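Local coordinates for phosphoribosylaminoimidazole-succinocarboxamide synthase (Ehrlichia chaffeensis str. Arkansas, PDB 3KRE), which catalyses the ATP-dependent joining of L-aspartate to 5-amino-1-(5-phosphoribosyl)imidazole-4-carboxylate, forming SAICAR in de novo purine biosynthesis, at residues A[71-75]-A[216-221]; A[111-117]-A[194-200]; A[116-122]-A[130-134]; A[220-224]-A[234-240]. One frame throughout, in Å; residues are numbered along the deposited sequence.

Contact 1. Residues A[71-75]-A[216-221]; sequences NNYIS and DEISPD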
# COMPACT_ATOMS: atom_id res chain seq x y z
N ASN A 71 6.88 6.55 -6.56
CA ASN A 71 5.78 6.06 -5.73
C ASN A 71 4.54 6.94 -5.85
O ASN A 71 3.41 6.44 -5.98
CB ASN A 71 6.21 5.91 -4.24
CG ASN A 71 7.05 4.68 -3.98
OD1 ASN A 71 7.55 4.46 -2.86
ND2 ASN A 71 7.24 3.89 -4.99
N ASN A 72 4.75 8.26 -5.91
CA ASN A 72 3.67 9.20 -6.15
C ASN A 72 2.95 8.91 -7.47
O ASN A 72 1.71 8.78 -7.52
CB ASN A 72 4.23 10.62 -6.13
CG ASN A 72 3.18 11.66 -6.35
OD1 ASN A 72 2.10 11.61 -5.72
ND2 ASN A 72 3.47 12.62 -7.23
N TYR A 73 3.72 8.80 -8.54
CA TYR A 73 3.15 8.49 -9.86
C TYR A 73 2.47 7.12 -9.91
O TYR A 73 1.36 7.00 -10.42
CB TYR A 73 4.19 8.58 -10.95
CG TYR A 73 4.68 9.99 -11.22
CD1 TYR A 73 3.79 11.07 -11.20
CD2 TYR A 73 5.99 10.22 -11.60
CE1 TYR A 73 4.21 12.34 -11.49
CE2 TYR A 73 6.43 11.50 -11.89
CZ TYR A 73 5.52 12.56 -11.83
OH TYR A 73 5.88 13.87 -12.14
N ILE A 74 3.12 6.10 -9.37
CA ILE A 74 2.54 4.76 -9.37
C ILE A 74 1.26 4.72 -8.53
O ILE A 74 0.24 4.18 -8.97
CB ILE A 74 3.55 3.68 -8.85
CG1 ILE A 74 4.66 3.53 -9.86
CG2 ILE A 74 2.85 2.33 -8.63
CD1 ILE A 74 5.96 2.80 -9.32
N SER A 75 1.30 5.30 -7.35
CA SER A 75 0.11 5.27 -6.47
C SER A 75 -1.08 6.04 -7.04
O SER A 75 -2.23 5.53 -7.05
CB SER A 75 0.48 5.78 -5.07
OG SER A 75 -0.55 5.49 -4.16
N ASP A 216 -3.47 5.77 2.31
CA ASP A 216 -2.03 5.49 2.19
C ASP A 216 -1.59 5.44 0.73
O ASP A 216 -1.95 6.35 -0.01
CB ASP A 216 -1.63 4.24 2.96
CG ASP A 216 -0.13 4.19 3.22
OD1 ASP A 216 0.37 5.13 3.82
OD2 ASP A 216 0.56 3.27 2.74
N GLU A 217 -0.83 4.43 0.30
CA GLU A 217 -0.35 4.39 -1.06
C GLU A 217 -0.40 2.98 -1.59
O GLU A 217 -0.44 2.00 -0.81
CB GLU A 217 1.09 4.89 -1.14
CG GLU A 217 2.07 4.02 -0.37
CD GLU A 217 3.47 4.59 -0.38
OE1 GLU A 217 4.21 4.42 -1.38
OE2 GLU A 217 3.83 5.22 0.62
N ILE A 218 -0.39 2.88 -2.91
CA ILE A 218 -0.24 1.60 -3.57
C ILE A 218 0.97 1.74 -4.45
O ILE A 218 0.92 2.38 -5.50
CB ILE A 218 -1.47 1.24 -4.42
CG1 ILE A 218 -2.75 1.32 -3.56
CG2 ILE A 218 -1.27 -0.16 -5.06
CD1 ILE A 218 -3.97 1.48 -4.45
N SER A 219 2.07 1.15 -4.03
CA SER A 219 3.32 1.36 -4.73
C SER A 219 4.27 0.18 -4.47
O SER A 219 3.92 -0.73 -3.71
CB SER A 219 3.97 2.65 -4.21
OG SER A 219 4.52 2.44 -2.91
N PRO A 220 5.48 0.24 -5.05
CA PRO A 220 6.47 -0.79 -4.71
C PRO A 220 6.94 -0.75 -3.25
O PRO A 220 7.59 -1.67 -2.81
CB PRO A 220 7.59 -0.55 -5.73
CG PRO A 220 6.94 0.23 -6.84
CD PRO A 220 5.92 1.06 -6.20
N ASP A 221 6.58 0.29 -2.47
CA ASP A 221 6.82 0.26 -1.03
C ASP A 221 5.79 -0.62 -0.30
O ASP A 221 6.02 -1.01 0.86
CB ASP A 221 6.75 1.66 -0.42
CG ASP A 221 8.07 2.37 -0.44
OD1 ASP A 221 9.00 1.96 -1.18
OD2 ASP A 221 8.19 3.31 0.37
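Asn71 and Ser75, one turn apart on helix 67-84, meet the loop 216-221, chiefly from Glu217 to Asp221, with Ile74 beside them. OG of Ser75 accepts a hydrogen bond from Ile218 N at 2.9 Å, almost straight at 167°. With OG anti to the backbone N (chi1 -167°), the oxygen also sits 3.3 Å from Glu217 CA. Ser75 CA in turn makes a CA-H...O contact with Ile218 O. Asn71 buries the most surface here; its amide lies over the bend of the loop, CG 3.5 Å from Ser219 OG, and its side chain slides past Pro220 in the opposite direction. It crosses the Asp221 carboxylate at about a right angle, the two planes 76° apart; that carboxylate is held mainly by Tyr250 and Lys67. The end of Ile74 meets the ring of Pro220, CD1 to CD 3.6 Å, and both also touch helix 246-257, Ile74 on Val253 and Pro220 on Tyr250. Ser219 OG accepts from Asp221 N, 3.0 Å away, fixing the bend that Asn71 covers. The arrangement is an ST turn in the loop between strands 213-214 and 223-227, packed against helix 67-84.

Contact 2. Residues A[111-117]-A[194-200]; sequences EVVIRNL and LVDFKLE. With EDO (1,2-ethanediol), chain G; EDO (1,2-ethanediol), chain F.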
# COMPACT_ATOMS: atom_id res chain seq x y z
N GLU A 111 -3.64 -2.57 9.22
CA GLU A 111 -3.02 -2.82 7.92
C GLU A 111 -3.63 -4.12 7.44
O GLU A 111 -3.65 -5.10 8.19
CB GLU A 111 -1.53 -2.99 8.07
CG GLU A 111 -0.87 -1.72 8.53
CD GLU A 111 0.61 -1.81 8.48
OE1 GLU A 111 1.19 -2.56 9.30
OE2 GLU A 111 1.21 -1.12 7.64
N VAL A 112 -4.17 -4.13 6.23
CA VAL A 112 -4.72 -5.34 5.64
C VAL A 112 -3.67 -5.86 4.68
O VAL A 112 -3.28 -5.16 3.74
CB VAL A 112 -6.03 -5.06 4.91
CG1 VAL A 112 -6.65 -6.37 4.46
CG2 VAL A 112 -7.00 -4.24 5.81
N VAL A 113 -3.20 -7.08 4.91
CA VAL A 113 -2.20 -7.67 4.03
C VAL A 113 -2.87 -8.77 3.26
O VAL A 113 -3.52 -9.62 3.86
CB VAL A 113 -0.97 -8.20 4.79
CG1 VAL A 113 -0.04 -8.93 3.83
CG2 VAL A 113 -0.22 -7.04 5.52
N ILE A 114 -2.76 -8.72 1.94
CA ILE A 114 -3.35 -9.68 1.03
C ILE A 114 -2.20 -10.43 0.35
O ILE A 114 -1.32 -9.81 -0.26
CB ILE A 114 -4.25 -9.00 -0.05
CG1 ILE A 114 -5.37 -8.18 0.60
CG2 ILE A 114 -4.89 -10.06 -0.90
CD1 ILE A 114 -4.97 -6.78 1.01
N ARG A 115 -2.20 -11.75 0.45
CA ARG A 115 -1.10 -12.58 -0.08
C ARG A 115 -1.59 -13.56 -1.14
O ARG A 115 -2.53 -14.35 -0.90
CB ARG A 115 -0.45 -13.37 1.06
CG ARG A 115 -0.06 -12.56 2.30
CD ARG A 115 0.68 -13.39 3.30
NE ARG A 115 1.00 -12.62 4.50
CZ ARG A 115 2.08 -11.85 4.65
NH1 ARG A 115 2.98 -11.74 3.69
NH2 ARG A 115 2.27 -11.21 5.78
N ASN A 116 -0.92 -13.51 -2.31
CA ASN A 116 -1.14 -14.44 -3.40
C ASN A 116 -0.12 -15.57 -3.43
O ASN A 116 -0.46 -16.70 -3.75
CB ASN A 116 -1.19 -13.71 -4.73
CG ASN A 116 -2.36 -12.75 -4.80
OD1 ASN A 116 -3.48 -13.14 -4.53
ND2 ASN A 116 -2.10 -11.50 -5.14
N LEU A 117 1.13 -15.24 -3.16
CA LEU A 117 2.19 -16.20 -2.94
C LEU A 117 2.80 -15.94 -1.57
O LEU A 117 2.68 -14.86 -1.01
CB LEU A 117 3.28 -16.07 -4.00
CG LEU A 117 2.91 -15.86 -5.47
CD1 LEU A 117 4.26 -15.76 -6.28
CD2 LEU A 117 2.02 -16.96 -6.02
N LEU A 194 1.67 -9.81 -8.91
CA LEU A 194 1.40 -9.20 -7.62
C LEU A 194 1.46 -10.28 -6.57
O LEU A 194 0.55 -11.10 -6.46
CB LEU A 194 0.01 -8.57 -7.60
CG LEU A 194 -0.44 -7.86 -6.34
CD1 LEU A 194 0.53 -6.72 -5.97
CD2 LEU A 194 -1.88 -7.30 -6.53
N VAL A 195 2.56 -10.31 -5.84
CA VAL A 195 2.84 -11.37 -4.88
C VAL A 195 1.99 -11.18 -3.61
O VAL A 195 1.31 -12.08 -3.14
CB VAL A 195 4.37 -11.39 -4.59
CG1 VAL A 195 4.72 -12.27 -3.38
CG2 VAL A 195 5.15 -11.80 -5.86
N ASP A 196 2.05 -9.98 -3.06
CA ASP A 196 1.26 -9.61 -1.91
C ASP A 196 1.24 -8.09 -1.87
O ASP A 196 1.95 -7.45 -2.63
CB ASP A 196 1.79 -10.21 -0.60
CG ASP A 196 3.22 -9.75 -0.20
OD1 ASP A 196 3.56 -8.58 -0.35
OD2 ASP A 196 4.00 -10.57 0.34
N PHE A 197 0.40 -7.54 -1.00
CA PHE A 197 0.36 -6.10 -0.80
C PHE A 197 -0.39 -5.73 0.47
O PHE A 197 -1.05 -6.58 1.05
CB PHE A 197 -0.26 -5.38 -2.02
CG PHE A 197 -1.69 -5.73 -2.28
CD1 PHE A 197 -2.69 -4.82 -1.98
CD2 PHE A 197 -2.04 -6.91 -2.85
CE1 PHE A 197 -4.02 -5.12 -2.25
CE2 PHE A 197 -3.38 -7.22 -3.14
CZ PHE A 197 -4.36 -6.32 -2.83
N LYS A 198 -0.19 -4.49 0.93
CA LYS A 198 -0.76 -3.97 2.16
C LYS A 198 -1.65 -2.79 1.80
O LYS A 198 -1.25 -1.91 1.02
CB LYS A 198 0.35 -3.53 3.13
CG LYS A 198 -0.12 -2.95 4.48
CD LYS A 198 -0.45 -1.46 4.46
CE LYS A 198 0.79 -0.51 4.58
NZ LYS A 198 0.41 0.76 3.88
N LEU A 199 -2.83 -2.75 2.41
CA LEU A 199 -3.79 -1.67 2.27
C LEU A 199 -4.09 -1.04 3.62
O LEU A 199 -4.03 -1.72 4.66
CB LEU A 199 -5.12 -2.20 1.73
CG LEU A 199 -5.07 -2.88 0.37
CD1 LEU A 199 -6.49 -3.37 -0.00
CD2 LEU A 199 -4.48 -1.91 -0.71
N GLU A 200 -4.44 0.24 3.61
CA GLU A 200 -5.01 0.92 4.75
C GLU A 200 -6.23 1.67 4.30
O GLU A 200 -6.27 2.19 3.17
CB GLU A 200 -4.01 1.95 5.34
CG GLU A 200 -2.80 1.27 5.93
CD GLU A 200 -1.79 2.26 6.47
OE1 GLU A 200 -2.20 3.34 6.96
OE2 GLU A 200 -0.60 1.92 6.45
C1 EDO G . 3.22 -6.06 1.66
O1 EDO G . 4.28 -6.80 1.11
C2 EDO G . 3.46 -5.98 3.16
O2 EDO G . 3.14 -7.25 3.69
C1 EDO F . 2.47 -5.21 9.34
O1 EDO F . 3.35 -4.12 9.03
C2 EDO F . 2.54 -6.20 8.21
O2 EDO F . 3.86 -6.74 8.25
O HOH W 1 3.21 -12.96 1.04
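Glu111 lies across the bent chain of Lys198, its OE2 3.1 Å from CE, whereas the lysine NZ turns to Glu200 and Asp216. Val112 then pairs with Leu199 through two backbone hydrogen bonds, and Val113 faces Lys198 as a non-hydrogen-bonded pair. Val113 CG1 also lies over the centre of the Arg115 guanidinium, 3.7 Å above its plane. On the other face of the sheet, Ile114 covers one face of the Phe197 ring: its CB stands 4.1 Å from the ring centroid, a CH-pi contact, and its CD1 reaches Leu199 CD1. Arg115 and Asp196 run side by side with their planes 89° apart; NH1 to OD2 is a long salt bridge of 3.7 Å; a water joins these two atoms and Leu117 O. The strongest polar partner of Arg115 is Glu140, and Asp196 OD2 also salt-bridges Arg224. At the corner, Asn116 N and Leu117 N both donate to Val195 O, at 2.8 and 3.2 Å. Asn116 ND2 approaches Leu194 O from above its carbonyl plane, at 3.0 Å, and also bonds Asn180. This is an antiparallel ladder ending in a classic beta bulge, and its LVDFKLE strand matches a SAICAR synthetase sequence signature.

Contact 3. Residues A[116-122]-A[130-134]; sequences NLAAGNF and DGTPF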
# COMPACT_ATOMS: atom_id res chain seq x y z
N ASN A 116 -0.92 -13.51 -2.31
CA ASN A 116 -1.14 -14.44 -3.40
C ASN A 116 -0.12 -15.57 -3.43
O ASN A 116 -0.46 -16.70 -3.75
CB ASN A 116 -1.19 -13.71 -4.73
CG ASN A 116 -2.36 -12.75 -4.80
OD1 ASN A 116 -3.48 -13.14 -4.53
ND2 ASN A 116 -2.10 -11.50 -5.14
N LEU A 117 1.13 -15.24 -3.16
CA LEU A 117 2.19 -16.20 -2.94
C LEU A 117 2.80 -15.94 -1.57
O LEU A 117 2.68 -14.86 -1.01
CB LEU A 117 3.28 -16.07 -4.00
CG LEU A 117 2.91 -15.86 -5.47
CD1 LEU A 117 4.26 -15.76 -6.28
CD2 LEU A 117 2.02 -16.96 -6.02
N ALA A 118 3.48 -16.95 -1.04
CA ALA A 118 4.21 -16.81 0.21
C ALA A 118 5.43 -15.93 0.01
O ALA A 118 6.18 -16.12 -0.94
CB ALA A 118 4.69 -18.17 0.70
N ALA A 119 5.63 -14.99 0.93
CA ALA A 119 6.83 -14.16 0.91
C ALA A 119 7.06 -13.57 2.28
O ALA A 119 6.23 -13.73 3.19
CB ALA A 119 6.71 -13.07 -0.17
N GLY A 120 8.20 -12.91 2.46
CA GLY A 120 8.45 -12.14 3.67
C GLY A 120 8.38 -12.95 4.96
O GLY A 120 8.88 -14.07 5.02
N ASN A 121 7.73 -12.39 5.96
CA ASN A 121 7.63 -13.00 7.28
C ASN A 121 6.64 -14.18 7.29
O ASN A 121 6.72 -15.04 8.16
CB ASN A 121 7.18 -11.94 8.29
CG ASN A 121 8.32 -10.96 8.65
OD1 ASN A 121 9.49 -11.25 8.47
ND2 ASN A 121 7.95 -9.79 9.16
N PHE A 122 5.72 -14.21 6.32
CA PHE A 122 4.82 -15.35 6.16
C PHE A 122 5.66 -16.59 5.86
O PHE A 122 5.54 -17.61 6.53
CB PHE A 122 3.79 -15.10 5.05
CG PHE A 122 2.80 -16.21 4.89
CD1 PHE A 122 1.52 -16.12 5.46
CD2 PHE A 122 3.13 -17.36 4.21
CE1 PHE A 122 0.62 -17.15 5.34
CE2 PHE A 122 2.25 -18.41 4.11
CZ PHE A 122 0.98 -18.29 4.66
N ASP A 130 9.51 -18.94 -0.26
CA ASP A 130 9.11 -17.75 -1.04
C ASP A 130 8.61 -18.15 -2.43
O ASP A 130 9.28 -18.93 -3.16
CB ASP A 130 10.28 -16.77 -1.21
CG ASP A 130 10.53 -15.89 -0.01
OD1 ASP A 130 9.82 -15.94 1.02
OD2 ASP A 130 11.48 -15.09 -0.10
N GLY A 131 7.45 -17.64 -2.81
CA GLY A 131 6.88 -17.91 -4.14
C GLY A 131 5.91 -19.08 -4.20
O GLY A 131 5.30 -19.32 -5.23
N THR A 132 5.73 -19.79 -3.09
CA THR A 132 4.73 -20.82 -3.05
C THR A 132 3.36 -20.17 -3.26
O THR A 132 2.98 -19.29 -2.50
CB THR A 132 4.73 -21.55 -1.70
OG1 THR A 132 6.04 -22.08 -1.45
CG2 THR A 132 3.70 -22.69 -1.72
N PRO A 133 2.63 -20.62 -4.30
CA PRO A 133 1.30 -20.08 -4.58
C PRO A 133 0.24 -20.66 -3.65
O PRO A 133 0.30 -21.83 -3.25
CB PRO A 133 1.05 -20.52 -6.03
CG PRO A 133 1.76 -21.83 -6.13
CD PRO A 133 2.99 -21.70 -5.26
N PHE A 134 -0.73 -19.82 -3.31
CA PHE A 134 -1.85 -20.26 -2.52
C PHE A 134 -3.01 -20.59 -3.44
O PHE A 134 -3.13 -20.03 -4.54
CB PHE A 134 -2.26 -19.17 -1.54
CG PHE A 134 -1.15 -18.70 -0.64
CD1 PHE A 134 -0.37 -19.62 0.05
CD2 PHE A 134 -0.92 -17.34 -0.45
CE1 PHE A 134 0.63 -19.20 0.90
CE2 PHE A 134 0.07 -16.93 0.39
CZ PHE A 134 0.86 -17.86 1.06
O HOH W 2 10.91 -14.80 3.24
O HOH W 3 10.42 -12.51 0.70
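Phe122 and Phe134 form the apolar centre, their side chains coming from opposite directions. The edge of Phe134 is turned toward the face of Phe122 in an offset edge-to-face pair, with centroids 5.1 Å apart and planes at 65°; the nearest atoms, Phe122 CE2 and Phe134 CZ, are 3.4 Å apart. Because Phe134 CG stands beside its backbone N (chi1 -56°), the ring lies along the backbone from Asn116 to Ala118, and its CZ comes 3.9 Å from Ala118 CB. Arg115 packs against both rings. Leu117 adds a second patch by crossing Pro133, CD2 to CB 3.7 Å, while its CD1 rests near Gly131. Round this core three backbone hydrogen bonds hold the segments in antiparallel register: Phe134 N to Asn116 O, Ala118 N to Thr132 O, and Gly131 N to Ala118 O, the last 2.7 Å long. At the polar edge Asp130 reaches Gly120 through two waters. One donates to Asp130 OD1 and to Gly120 O; the other donates to OD2 and accepts from Gly120 N, 2.9 Å away. The same carboxylate also engages Ser123 and Arg233, so it gathers the start of helix 120-126 with more distant parts of the chain. The whole is a helical connection between the adjacent strands 110-115 and 133-143, closed by a single antiparallel bridge, Leu117 with Pro133, and an aromatic pair.

Contact 4. Residues A[220-224]-A[234-240]; sequences PDTCR and LDKDRYR. With EDO (1,2-ethanediol), chain D.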
# COMPACT_ATOMS: atom_id res chain seq x y z
N PRO A 220 5.48 0.24 -5.05
CA PRO A 220 6.47 -0.79 -4.71
C PRO A 220 6.94 -0.75 -3.25
O PRO A 220 7.59 -1.67 -2.81
CB PRO A 220 7.59 -0.55 -5.73
CG PRO A 220 6.94 0.23 -6.84
CD PRO A 220 5.92 1.06 -6.20
N ASP A 221 6.58 0.29 -2.47
CA ASP A 221 6.82 0.26 -1.03
C ASP A 221 5.79 -0.62 -0.30
O ASP A 221 6.02 -1.01 0.86
CB ASP A 221 6.75 1.66 -0.42
CG ASP A 221 8.07 2.37 -0.44
OD1 ASP A 221 9.00 1.96 -1.18
OD2 ASP A 221 8.19 3.31 0.37
N THR A 222 4.63 -0.86 -0.93
CA THR A 222 3.52 -1.55 -0.25
C THR A 222 3.03 -2.83 -0.99
O THR A 222 2.11 -3.47 -0.50
CB THR A 222 2.31 -0.59 -0.04
OG1 THR A 222 1.79 -0.20 -1.32
CG2 THR A 222 2.73 0.67 0.83
N CYS A 223 3.62 -3.16 -2.14
CA CYS A 223 3.27 -4.35 -2.93
C CYS A 223 4.55 -5.10 -3.26
O CYS A 223 5.54 -4.48 -3.69
CB CYS A 223 2.62 -3.99 -4.27
SG CYS A 223 1.21 -2.90 -4.19
N ARG A 224 4.54 -6.41 -3.08
CA ARG A 224 5.63 -7.23 -3.63
C ARG A 224 5.27 -7.52 -5.07
O ARG A 224 4.12 -7.95 -5.37
CB ARG A 224 5.84 -8.53 -2.88
CG ARG A 224 6.55 -8.35 -1.57
CD ARG A 224 6.97 -9.68 -0.96
NE ARG A 224 7.79 -9.41 0.18
CZ ARG A 224 7.39 -9.26 1.44
NH1 ARG A 224 6.12 -9.41 1.80
NH2 ARG A 224 8.29 -8.90 2.36
N LEU A 234 10.88 -6.40 -7.96
CA LEU A 234 10.90 -5.02 -8.44
C LEU A 234 10.68 -4.00 -7.32
O LEU A 234 10.89 -2.80 -7.52
CB LEU A 234 9.83 -4.83 -9.50
CG LEU A 234 10.02 -5.75 -10.69
CD1 LEU A 234 8.84 -5.57 -11.61
CD2 LEU A 234 11.37 -5.51 -11.39
N ASP A 235 10.33 -4.50 -6.14
CA ASP A 235 9.75 -3.68 -5.09
C ASP A 235 10.78 -3.39 -3.97
O ASP A 235 11.97 -3.67 -4.13
CB ASP A 235 8.54 -4.40 -4.52
CG ASP A 235 8.87 -5.77 -4.00
OD1 ASP A 235 8.81 -6.74 -4.79
OD2 ASP A 235 9.19 -5.88 -2.78
N LYS A 236 10.28 -2.91 -2.83
CA LYS A 236 11.07 -2.59 -1.64
C LYS A 236 11.96 -3.75 -1.14
O LYS A 236 12.97 -3.51 -0.49
CB LYS A 236 10.12 -2.15 -0.53
CG LYS A 236 10.74 -1.84 0.79
CD LYS A 236 9.73 -1.10 1.66
CE LYS A 236 10.27 -0.91 3.03
NZ LYS A 236 9.39 -0.08 3.89
N ASP A 237 11.61 -5.00 -1.47
CA ASP A 237 12.50 -6.15 -1.16
C ASP A 237 13.88 -5.97 -1.75
O ASP A 237 14.84 -6.52 -1.21
CB ASP A 237 11.94 -7.52 -1.59
CG ASP A 237 11.02 -8.12 -0.55
OD1 ASP A 237 11.02 -7.66 0.61
OD2 ASP A 237 10.27 -9.06 -0.92
N ARG A 238 14.02 -5.19 -2.82
CA ARG A 238 15.37 -4.92 -3.36
C ARG A 238 16.23 -4.20 -2.32
O ARG A 238 17.42 -4.46 -2.19
CB ARG A 238 15.33 -4.14 -4.67
CG ARG A 238 14.62 -4.86 -5.81
CD ARG A 238 15.06 -4.37 -7.19
NE ARG A 238 16.43 -4.76 -7.43
CZ ARG A 238 16.82 -5.98 -7.84
NH1 ARG A 238 15.94 -6.92 -8.15
NH2 ARG A 238 18.11 -6.25 -7.94
N TYR A 239 15.60 -3.30 -1.57
CA TYR A 239 16.26 -2.65 -0.45
C TYR A 239 16.40 -3.59 0.74
O TYR A 239 17.50 -3.74 1.30
CB TYR A 239 15.53 -1.38 -0.08
CG TYR A 239 16.10 -0.73 1.14
CD1 TYR A 239 17.36 -0.15 1.11
CD2 TYR A 239 15.40 -0.73 2.34
CE1 TYR A 239 17.91 0.42 2.26
CE2 TYR A 239 15.95 -0.17 3.48
CZ TYR A 239 17.20 0.41 3.43
OH TYR A 239 17.78 0.99 4.55
N ARG A 240 15.31 -4.25 1.15
CA ARG A 240 15.37 -5.13 2.32
C ARG A 240 16.47 -6.21 2.22
O ARG A 240 17.18 -6.47 3.20
CB ARG A 240 14.05 -5.83 2.56
CG ARG A 240 12.92 -4.94 3.03
CD ARG A 240 11.80 -5.85 3.53
NE ARG A 240 10.59 -5.08 3.76
CZ ARG A 240 9.57 -4.97 2.92
NH1 ARG A 240 9.57 -5.57 1.73
NH2 ARG A 240 8.54 -4.21 3.28
C1 EDO D . 6.18 -4.07 0.58
O1 EDO D . 6.32 -5.03 1.60
C2 EDO D . 6.76 -4.59 -0.73
O2 EDO D . 8.11 -4.98 -0.56
O HOH W 4 9.62 2.71 2.88
O HOH W 5 6.59 -0.51 3.27
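Lys236 N donates to Pro220 O at 3.0 Å, from above the carbonyl plane, tying the turn before strand 223-227 to the capped start of helix 237-240. The cap is Asp235, whose OD2 accepts from Asp237 N and whose CB is tucked 3.1 Å from Cys223 O. Beyond the cap, Arg224, Asp237 and Arg240 form a salt-bridge network. The extended Arg224 chain brings NE to Asp237 OD2 at 2.7 Å; the oxygen lies in the guanidinium plane and is met on its syn side. A weaker bond runs from Arg224 NH2 to OD1, the oxygen that also takes Arg240 NH1. Asp237 thus binds Arg224 and Arg240, and its OD2 also meets Arg233, while Arg224 NH1 goes to Asp196. Lys236 stretches out fully alongside Asp221, and a water links its NZ to Asp221 OD2, a carboxylate whose main partner is Tyr250. Lys236 CG also covers the centre of the Arg240 guanidinium face. An ethanediol, probably from the crystallisation liquor, bridges Asp235 and Arg240: its O2 donates to Asp235 OD2 at 2.6 Å and accepts from Arg240 NH1 at 2.8 Å.

Contacts 2 and 3 both lie inside the chain loop that contact 1 closes, contact 3 being nested within contact 2; contact 4 begins where contact 1 ends and shares Pro220 and Asp221 with it. The centres of contacts 2 and 3 are about 10 Å apart, those of contacts 1 and 4 about 11 Å, and those of contacts 1 and 3 about 21 Å, without touching. Strand 192-204 of the large antiparallel sheet is the hub: strand 110-115 flanks it in contact 2, and strand 223-227 carries contact 4 beside it. Salt bridges Lys198-Asp216 and Asp196-Arg224 join contact 2 to contacts 1 and 4, so charged residues connect sheet, loop and helix start.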